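PDB 5XFM: alpha-glucosidase from Bacteroides thetaiotaomicron, which hydrolyses beta-L-arabinopyranosides and alpha-galactosides as a bifunctional, calcium-binding enzyme of glycoside hydrolase family 97. Local coordinates for residues A[339-344]-A[360-365]; A[312-317]-A[345-350]. The protein carries 1 engineered substitution. All coordinates share one frame; numbering follows the deposited sequence.

Following the chain from the N terminus, residues 312-317 on helix 311-324 come first. The chain then runs through strand 328-331, reaches 339-344, where helix 341-353 begins, continues along it into 345-350, and later enters 360-365, whose first four residues finish strand 357-363. Interaction 2 closes the loop from helix 311-324 to helix 341-353; interaction 1 closes the shorter one from that second helix to the strand after it. The two loops cross, because their segments alternate, and helix 341-353 serves both. Their centres are about 13 Å apart, and the two contacts touch where Ile-339 CD1 packs 4.0 Å from Gln-314 CG. Together they tie two neighbouring outer helices to the parallel barrel sheet.

Interaction 1: A[339-344]-A[360-365]; sequences IGHQRM and LWYSSS
Met-344, in the first turn of helix 341-353, faces Leu-360 of strand 357-363 with their CA atoms 9.8 Å apart, a spacing bridged by side chains alone. That first turn is closed by the backbone bond from Met-344 N to Gly-340 O, 3.2 Å long. Both CB atoms are directed into the gap, and the two side chains lie alongside one another, running opposite ways. Met-344 has CG anti to its own nitrogen (chi1 -173°), but the chain then bends at chi2 and chi3, turning the thioether alongside the leucine instead of driving it end-on. As a result CG lies 4.0 Å from Leu-360 CD1, while SD rests at the same distance, 4.0 Å, from Leu-360 CD2. The methyl CE follows a little farther off, 4.2 Å from that same CD2. Each leucine methyl thus meets a different part of the bent methionine. Trp-335 touches both residues, and Trp-391 of helix 382-395 adds its side chain against Met-344.

A second, sparser approach is made by two longer side chains whose CB atoms do not aim across the gap but whose ends converge. Tyr-362 OH comes within 4.4 Å of His-341 NE2, obliquely to the imidazole. This is proximity rather than bonding: NE2 is engaged by Glu-388 OE2, and the imidazole also meets the inclined rings of Trp-335 and Trp-391. On the strand side, Leu-360 and Tyr-362 hydrogen-bond through their backbones to Lys-401 of the neighbouring parallel strand. The chemistry is therefore divided: dispersion between thioether and isobutyl groups seats the start of the helix on the barrel strand, while the imidazole, in an aromatic surround, hydrogen-bonds to a carboxylate outside both segments, which probably fixes its rotation.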
loop_
_atom_site.group_PDB
_atom_site.type_symbol
_atom_site.label_atom_id
_atom_site.label_comp_id
_atom_site.label_asym_id
_atom_site.label_seq_id
_atom_site.Cartn_x
_atom_site.Cartn_y
_atom_site.Cartn_z
ATOM N N ILE A 339 1.979 -22.785 -22.585
ATOM C CA ILE A 339 1.611 -24.015 -21.882
ATOM C C ILE A 339 0.189 -24.450 -22.245
ATOM O O ILE A 339 -0.060 -25.623 -22.542
ATOM C CB ILE A 339 1.725 -23.854 -20.351
ATOM C CG1 ILE A 339 3.177 -23.572 -19.952
ATOM C CG2 ILE A 339 1.226 -25.104 -19.642
ATOM C CD1 ILE A 339 3.353 -23.062 -18.530
ATOM N N GLY A 340 -0.739 -23.500 -22.204
ATOM C CA GLY A 340 -2.105 -23.739 -22.627
ATOM C C GLY A 340 -3.052 -24.095 -21.503
ATOM O O GLY A 340 -2.638 -24.619 -20.470
ATOM N N HIS A 341 -4.335 -23.819 -21.726
ATOM C CA HIS A 341 -5.386 -24.079 -20.746
ATOM C C HIS A 341 -5.507 -25.568 -20.461
ATOM O O HIS A 341 -5.811 -25.969 -19.335
ATOM C CB HIS A 341 -6.738 -23.539 -21.231
ATOM C CG HIS A 341 -6.912 -22.060 -21.048
ATOM N ND1 HIS A 341 -6.232 -21.134 -21.804
ATOM C CD2 HIS A 341 -7.707 -21.354 -20.207
ATOM C CE1 HIS A 341 -6.590 -19.916 -21.431
ATOM N NE2 HIS A 341 -7.483 -20.023 -20.465
ATOM N N GLN A 342 -5.279 -26.384 -21.489
ATOM C CA GLN A 342 -5.499 -27.827 -21.396
ATOM C C GLN A 342 -4.501 -28.521 -20.476
ATOM O O GLN A 342 -4.885 -29.309 -19.619
ATOM C CB GLN A 342 -5.396 -28.456 -22.782
ATOM C CG GLN A 342 -6.510 -28.093 -23.729
ATOM C CD GLN A 342 -5.972 -27.722 -25.092
ATOM O OE1 GLN A 342 -4.786 -27.413 -25.241
ATOM N NE2 GLN A 342 -6.842 -27.728 -26.095
ATOM N N ARG A 343 -3.219 -28.208 -20.641
ATOM C CA ARG A 343 -2.178 -28.828 -19.820
ATOM C C ARG A 343 -2.130 -28.221 -18.429
ATOM O O ARG A 343 -1.569 -28.815 -17.493
ATOM C CB ARG A 343 -0.799 -28.718 -20.474
ATOM C CG ARG A 343 -0.684 -29.406 -21.816
ATOM C CD ARG A 343 0.770 -29.706 -22.100
ATOM N NE ARG A 343 1.255 -30.683 -21.125
ATOM C CZ ARG A 343 2.535 -30.981 -20.918
ATOM N NH1 ARG A 343 3.490 -30.354 -21.593
ATOM N NH2 ARG A 343 2.860 -31.893 -20.010
ATOM N N MET A 344 -2.698 -27.024 -18.306
ATOM C CA MET A 344 -2.807 -26.363 -17.011
ATOM C C MET A 344 -3.528 -27.246 -16.003
ATOM O O MET A 344 -3.197 -27.227 -14.832
ATOM C CB MET A 344 -3.532 -25.025 -17.140
ATOM C CG MET A 344 -3.527 -24.204 -15.859
ATOM S SD MET A 344 -1.855 -23.990 -15.195
ATOM C CE MET A 344 -1.066 -23.073 -16.517
ATOM N N LEU A 360 -2.735 -17.903 -11.046
ATOM C CA LEU A 360 -2.465 -17.675 -12.461
ATOM C C LEU A 360 -2.494 -16.191 -12.827
ATOM O O LEU A 360 -3.334 -15.426 -12.325
ATOM C CB LEU A 360 -3.457 -18.451 -13.329
ATOM C CG LEU A 360 -3.397 -19.972 -13.187
ATOM C CD1 LEU A 360 -4.330 -20.645 -14.183
ATOM C CD2 LEU A 360 -1.966 -20.460 -13.372
ATOM N N TRP A 361 -1.548 -15.807 -13.688
ATOM C CA TRP A 361 -1.397 -14.446 -14.205
ATOM C C TRP A 361 -2.401 -14.136 -15.309
ATOM O O TRP A 361 -2.595 -14.932 -16.234
ATOM C CB TRP A 361 0.027 -14.236 -14.743
ATOM C CG TRP A 361 0.382 -12.806 -15.094
ATOM C CD1 TRP A 361 1.049 -11.910 -14.300
ATOM C CD2 TRP A 361 0.127 -12.122 -16.334
ATOM N NE1 TRP A 361 1.209 -10.712 -14.961
ATOM C CE2 TRP A 361 0.653 -10.816 -16.208
ATOM C CE3 TRP A 361 -0.500 -12.481 -17.529
ATOM C CZ2 TRP A 361 0.571 -9.877 -17.235
ATOM C CZ3 TRP A 361 -0.585 -11.546 -18.541
ATOM C CH2 TRP A 361 -0.054 -10.259 -18.389
ATOM N N TYR A 362 -3.053 -12.985 -15.196
ATOM C CA TYR A 362 -3.896 -12.461 -16.266
ATOM C C TYR A 362 -3.590 -10.996 -16.514
ATOM O O TYR A 362 -3.248 -10.271 -15.581
ATOM C CB TYR A 362 -5.384 -12.628 -15.924
ATOM C CG TYR A 362 -5.921 -14.027 -16.117
ATOM C CD1 TYR A 362 -5.696 -15.017 -15.169
ATOM C CD2 TYR A 362 -6.662 -14.357 -17.249
ATOM C CE1 TYR A 362 -6.186 -16.300 -15.347
ATOM C CE2 TYR A 362 -7.156 -15.638 -17.435
ATOM C CZ TYR A 362 -6.912 -16.603 -16.481
ATOM O OH TYR A 362 -7.399 -17.875 -16.660
ATOM N N SER A 363 -3.724 -10.546 -17.758
ATOM C CA SER A 363 -3.747 -9.111 -18.007
ATOM C C SER A 363 -5.174 -8.618 -17.824
ATOM O O SER A 363 -6.125 -9.258 -18.282
ATOM C CB SER A 363 -3.236 -8.755 -19.405
ATOM O OG SER A 363 -3.126 -7.340 -19.556
ATOM N N SER A 364 -5.326 -7.493 -17.137
ATOM C CA SER A 364 -6.622 -6.836 -17.064
ATOM C C SER A 364 -6.957 -6.289 -18.434
ATOM O O SER A 364 -8.116 -6.034 -18.755
ATOM C CB SER A 364 -6.605 -5.699 -16.050
ATOM O OG SER A 364 -5.924 -4.583 -16.588
ATOM N N SER A 365 -5.914 -6.122 -19.238
ATOM C CA SER A 365 -5.976 -5.300 -20.438
ATOM C C SER A 365 -6.731 -5.929 -21.595
ATOM O O SER A 365 -6.496 -7.074 -21.997
ATOM C CB SER A 365 -4.564 -4.909 -20.882
ATOM O OG SER A 365 -3.833 -6.031 -21.336
#

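Interaction 2: A[312-317]-A[345-350]; sequences DDQVRY and KSLVEY
Val-315 wedges between Leu-347 and Tyr-350 where helices 311-324 and 341-353 run side by side, their local axes 10.7 Å apart and inclined by only 19°. On the inner, tightly packed side, Val-315 CG2 touches Leu-347 CD1 at 3.8 Å, and the other leucine methyl, CD2, sits 3.9 Å from Gln-314 CB. Gln-314 contributes just this aliphatic base: its chain bends at chi2 (-45°) and carries the amide away to Ser-308 O and Ser-300 OG. Both Leu-347 and Gln-314 are buried.

The outer side, where Val-315 and Tyr-350 are partly exposed, is looser in rests on fewer groups, not in longer distances. The two side chains cross at about a right angle, Val-315 CG1 lying obliquely to the ring, 3.7 Å from Tyr-350 CE2 and 3.6 Å from its OH. With CG anti to the backbone N (chi1 180°), the tyrosine stretches across to the other helix, where its hydroxyl is anchored by Asp-319. Near-parallel neighbouring helices joined through an intervening strand, with Leu-347 and Gln-314 turned onto Ile-331 of the parallel sheet, are typical of the outer layer of a (beta/alpha)8 TIM barrel, the family's catalytic fold.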
loop_
_atom_site.group_PDB
_atom_site.type_symbol
_atom_site.label_atom_id
_atom_site.label_comp_id
_atom_site.label_asym_id
_atom_site.label_seq_id
_atom_site.Cartn_x
_atom_site.Cartn_y
_atom_site.Cartn_z
ATOM N N ASP A 312 7.740 -27.834 -17.743
ATOM C CA ASP A 312 8.743 -28.500 -16.911
ATOM C C ASP A 312 9.328 -27.599 -15.824
ATOM O O ASP A 312 9.550 -28.041 -14.696
ATOM C CB ASP A 312 9.882 -29.037 -17.791
ATOM C CG ASP A 312 9.446 -30.195 -18.675
ATOM O OD1 ASP A 312 8.387 -30.804 -18.400
ATOM O OD2 ASP A 312 10.167 -30.500 -19.647
ATOM N N ASP A 313 9.568 -26.337 -16.157
ATOM C CA ASP A 313 10.061 -25.381 -15.172
ATOM C C ASP A 313 9.011 -25.111 -14.107
ATOM O O ASP A 313 9.331 -24.939 -12.929
ATOM C CB ASP A 313 10.468 -24.074 -15.849
ATOM C CG ASP A 313 11.763 -24.203 -16.632
ATOM O OD1 ASP A 313 12.620 -25.021 -16.239
ATOM O OD2 ASP A 313 11.918 -23.494 -17.646
ATOM N N GLN A 314 7.749 -25.098 -14.515
ATOM C CA GLN A 314 6.665 -24.912 -13.557
ATOM C C GLN A 314 6.556 -26.142 -12.670
ATOM O O GLN A 314 6.236 -26.026 -11.496
ATOM C CB GLN A 314 5.347 -24.638 -14.276
ATOM C CG GLN A 314 5.301 -23.291 -15.011
ATOM C CD GLN A 314 5.860 -22.141 -14.193
ATOM O OE1 GLN A 314 5.419 -21.898 -13.072
ATOM N NE2 GLN A 314 6.810 -21.406 -14.765
ATOM N N VAL A 315 6.846 -27.316 -13.222
ATOM C CA VAL A 315 6.931 -28.528 -12.413
ATOM C C VAL A 315 8.033 -28.355 -11.373
ATOM O O VAL A 315 7.865 -28.686 -10.199
ATOM C CB VAL A 315 7.211 -29.788 -13.261
ATOM C CG1 VAL A 315 7.621 -30.963 -12.364
ATOM C CG2 VAL A 315 5.994 -30.156 -14.093
ATOM N N ARG A 316 9.162 -27.824 -11.821
ATOM C CA ARG A 316 10.290 -27.549 -10.937
ATOM C C ARG A 316 9.903 -26.635 -9.776
ATOM O O ARG A 316 10.235 -26.920 -8.625
ATOM C CB ARG A 316 11.438 -26.928 -11.741
ATOM C CG ARG A 316 12.343 -27.959 -12.384
ATOM C CD ARG A 316 13.424 -27.323 -13.237
ATOM N NE ARG A 316 14.226 -28.344 -13.905
ATOM C CZ ARG A 316 14.131 -28.631 -15.199
ATOM N NH1 ARG A 316 13.272 -27.968 -15.965
ATOM N NH2 ARG A 316 14.894 -29.580 -15.729
ATOM N N TYR A 317 9.195 -25.547 -10.067
ATOM C CA TYR A 317 8.834 -24.596 -9.014
ATOM C C TYR A 317 7.696 -25.092 -8.125
ATOM O O TYR A 317 7.596 -24.708 -6.958
ATOM C CB TYR A 317 8.492 -23.238 -9.630
ATOM C CG TYR A 317 9.695 -22.327 -9.651
ATOM C CD1 TYR A 317 10.702 -22.517 -10.586
ATOM C CD2 TYR A 317 9.830 -21.286 -8.740
ATOM C CE1 TYR A 317 11.812 -21.704 -10.617
ATOM C CE2 TYR A 317 10.945 -20.464 -8.764
ATOM C CZ TYR A 317 11.930 -20.679 -9.711
ATOM O OH TYR A 317 13.047 -19.878 -9.764
ATOM N N LYS A 345 -4.490 -28.035 -16.469
ATOM C CA LYS A 345 -5.245 -28.939 -15.601
ATOM C C LYS A 345 -4.368 -30.033 -15.000
ATOM O O LYS A 345 -4.492 -30.378 -13.818
ATOM C CB LYS A 345 -6.398 -29.563 -16.385
ATOM C CG LYS A 345 -7.011 -30.798 -15.748
ATOM C CD LYS A 345 -8.266 -31.225 -16.494
ATOM C CE LYS A 345 -8.656 -32.653 -16.151
ATOM N NZ LYS A 345 -7.673 -33.616 -16.726
ATOM N N SER A 346 -3.472 -30.574 -15.814
ATOM C CA SER A 346 -2.570 -31.612 -15.337
ATOM C C SER A 346 -1.506 -30.998 -14.439
ATOM O O SER A 346 -1.036 -31.633 -13.497
ATOM C CB SER A 346 -1.935 -32.365 -16.511
ATOM O OG SER A 346 -1.055 -31.535 -17.247
ATOM N N LEU A 347 -1.147 -29.749 -14.717
ATOM C CA LEU A 347 -0.216 -29.027 -13.853
ATOM C C LEU A 347 -0.854 -28.785 -12.479
ATOM O O LEU A 347 -0.207 -28.953 -11.441
ATOM C CB LEU A 347 0.210 -27.708 -14.506
ATOM C CG LEU A 347 1.658 -27.226 -14.355
ATOM C CD1 LEU A 347 2.672 -28.365 -14.451
ATOM C CD2 LEU A 347 1.964 -26.164 -15.403
ATOM N N VAL A 348 -2.128 -28.406 -12.480
ATOM C CA VAL A 348 -2.881 -28.191 -11.242
ATOM C C VAL A 348 -2.998 -29.490 -10.451
ATOM O O VAL A 348 -2.817 -29.506 -9.232
ATOM C CB VAL A 348 -4.295 -27.619 -11.520
ATOM C CG1 VAL A 348 -5.157 -27.658 -10.271
ATOM C CG2 VAL A 348 -4.212 -26.193 -12.071
ATOM N N GLU A 349 -3.321 -30.575 -11.148
ATOM C CA GLU A 349 -3.415 -31.894 -10.525
ATOM C C GLU A 349 -2.081 -32.292 -9.880
ATOM O O GLU A 349 -2.032 -32.766 -8.738
ATOM C CB GLU A 349 -3.851 -32.918 -11.562
ATOM C CG GLU A 349 -5.330 -32.835 -11.866
ATOM C CD GLU A 349 -5.724 -33.654 -13.075
ATOM O OE1 GLU A 349 -4.868 -33.852 -13.968
ATOM O OE2 GLU A 349 -6.898 -34.077 -13.141
ATOM N N TYR A 350 -1.002 -32.087 -10.628
ATOM C CA TYR A 350 0.338 -32.397 -10.151
ATOM C C TYR A 350 0.654 -31.590 -8.891
ATOM O O TYR A 350 1.139 -32.137 -7.901
ATOM C CB TYR A 350 1.375 -32.100 -11.239
ATOM C CG TYR A 350 2.800 -32.393 -10.822
ATOM C CD1 TYR A 350 3.307 -33.688 -10.870
ATOM C CD2 TYR A 350 3.629 -31.381 -10.355
ATOM C CE1 TYR A 350 4.608 -33.963 -10.484
ATOM C CE2 TYR A 350 4.926 -31.646 -9.960
ATOM C CZ TYR A 350 5.413 -32.939 -10.029
ATOM O OH TYR A 350 6.705 -33.207 -9.639
#